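Local coordinates for protein ArsR family transcriptional regulator (Comamonas testosteroni, PDB 6UVU) that probably binds operator DNA as an antimony-responsive transcriptional repressor of the ArsR family, at residues B[50-55]-B[97-102]. Numbering follows the deposited sequence.
Sequences ALARSG and YRIVDP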
# COMPACT_ATOMS: atom_id res chain seq x y z
N ALA B 50 0.03 -14.53 -6.58
CA ALA B 50 0.23 -15.83 -7.21
C ALA B 50 1.71 -16.14 -7.42
O ALA B 50 2.14 -17.29 -7.26
CB ALA B 50 -0.52 -15.89 -8.55
N LEU B 51 2.51 -15.12 -7.75
CA LEU B 51 3.96 -15.30 -7.85
C LEU B 51 4.59 -15.53 -6.48
O LEU B 51 5.53 -16.33 -6.35
CB LEU B 51 4.60 -14.09 -8.49
CG LEU B 51 4.29 -13.89 -9.96
CD1 LEU B 51 4.70 -12.48 -10.37
CD2 LEU B 51 5.06 -14.94 -10.77
N ALA B 52 4.12 -14.82 -5.46
CA ALA B 52 4.69 -14.96 -4.12
C ALA B 52 4.37 -16.33 -3.52
O ALA B 52 5.20 -16.89 -2.80
CB ALA B 52 4.17 -13.85 -3.20
N ARG B 53 3.16 -16.85 -3.78
CA ARG B 53 2.78 -18.17 -3.26
C ARG B 53 3.69 -19.26 -3.80
O ARG B 53 4.19 -20.11 -3.05
CB ARG B 53 1.34 -18.52 -3.64
CG ARG B 53 0.27 -17.63 -3.09
CD ARG B 53 -1.12 -18.22 -3.33
NE ARG B 53 -1.43 -19.33 -2.43
CZ ARG B 53 -1.83 -20.53 -2.84
NH1 ARG B 53 -2.00 -20.78 -4.13
NH2 ARG B 53 -2.08 -21.47 -1.94
N SER B 54 3.86 -19.27 -5.11
CA SER B 54 4.57 -20.32 -5.84
C SER B 54 6.08 -20.12 -5.86
O SER B 54 6.80 -21.05 -6.23
CB SER B 54 4.09 -20.37 -7.28
OG SER B 54 4.52 -19.19 -7.94
N GLY B 55 6.57 -18.93 -5.52
CA GLY B 55 7.98 -18.65 -5.68
C GLY B 55 8.43 -18.49 -7.11
O GLY B 55 9.62 -18.55 -7.39
N TYR B 97 9.21 -16.09 -13.94
CA TYR B 97 9.16 -14.78 -13.30
C TYR B 97 9.18 -14.93 -11.79
O TYR B 97 8.46 -15.77 -11.24
CB TYR B 97 7.90 -14.02 -13.71
CG TYR B 97 7.92 -13.50 -15.12
CD1 TYR B 97 8.47 -12.26 -15.42
CD2 TYR B 97 7.37 -14.24 -16.15
CE1 TYR B 97 8.48 -11.78 -16.70
CE2 TYR B 97 7.37 -13.76 -17.44
CZ TYR B 97 7.92 -12.54 -17.71
OH TYR B 97 7.90 -12.12 -19.01
N ARG B 98 10.01 -14.13 -11.12
CA ARG B 98 10.12 -14.12 -9.66
C ARG B 98 10.15 -12.67 -9.16
O ARG B 98 10.71 -11.79 -9.82
CB ARG B 98 11.39 -14.84 -9.20
CG ARG B 98 11.32 -15.36 -7.79
CD ARG B 98 12.67 -15.90 -7.32
NE ARG B 98 13.19 -16.94 -8.19
CZ ARG B 98 12.92 -18.24 -8.06
NH1 ARG B 98 12.11 -18.64 -7.09
NH2 ARG B 98 13.44 -19.13 -8.91
N ILE B 99 9.56 -12.44 -7.99
CA ILE B 99 9.57 -11.14 -7.33
C ILE B 99 10.94 -10.92 -6.70
O ILE B 99 11.39 -11.71 -5.86
CB ILE B 99 8.48 -11.05 -6.24
CG1 ILE B 99 7.07 -11.15 -6.81
CG2 ILE B 99 8.62 -9.77 -5.44
CD1 ILE B 99 6.01 -11.32 -5.73
N VAL B 100 11.61 -9.83 -7.08
CA VAL B 100 12.89 -9.48 -6.49
C VAL B 100 12.87 -8.13 -5.78
O VAL B 100 13.91 -7.69 -5.27
CB VAL B 100 14.02 -9.52 -7.54
CG1 VAL B 100 14.21 -10.95 -8.06
CG2 VAL B 100 13.72 -8.58 -8.69
N ASP B 101 11.72 -7.46 -5.70
CA ASP B 101 11.60 -6.27 -4.85
C ASP B 101 11.10 -6.68 -3.46
O ASP B 101 9.94 -7.07 -3.32
CB ASP B 101 10.65 -5.26 -5.49
CG ASP B 101 10.72 -3.89 -4.84
OD1 ASP B 101 10.71 -3.79 -3.60
OD2 ASP B 101 10.77 -2.89 -5.59
N PRO B 102 11.94 -6.62 -2.41
CA PRO B 102 11.44 -7.00 -1.08
C PRO B 102 10.47 -5.98 -0.48
O PRO B 102 9.61 -6.35 0.32
CB PRO B 102 12.72 -7.11 -0.24
CG PRO B 102 13.62 -6.09 -0.86
CD PRO B 102 13.32 -6.11 -2.35
O HOH W 1 8.14 -14.71 -6.69
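L51 and A52, near the C-terminal end of helix 42-54, pack against Y97 and I99 at the end of strand 94-99, the second strand of the β-hairpin wing in this winged helix-turn-helix fold; the two short axes run almost perpendicular, at 91°.

Apolar contacts carry most of the interface. The branched aliphatic L51 and I99 are buried and suit these apolar surroundings. With chi2 near anti (169°), I99 CD1 lies at the far end of its chain, 4.0 Å from A52 CB and 4.2 Å from L51 CB. The small A52 lets this methyl come close to the helix backbone, 4.0 Å from A52 N. The side-chain contact of L51 CD2 is with Y97 CB at 4.2 Å, not with the phenol ring. L86 of strand 86-91, the other strand of the hairpin, touches both L51 and I99, while L77 of helix 70-82 touches L51 and Y97.

L51 CD2 also makes a van der Waals contact with Y97 O, at 3.5 Å. The polar link is a water that donates to L51 O at 3.1 Å and accepts from I99 N at 3.0 Å.

At the margin, G55 leaves the helix with positive phi (72°), a conformation that favours glycine. R98 NH1 is modelled 2.5 Å from G55 O, too short and too poorly angled for a hydrogen bond, so the approach is doubtful.

Non-directional dispersion thus dominates; with no direct hydrogen bond between the segments, the water supplies the directional element, satisfying L51 O and I99 N.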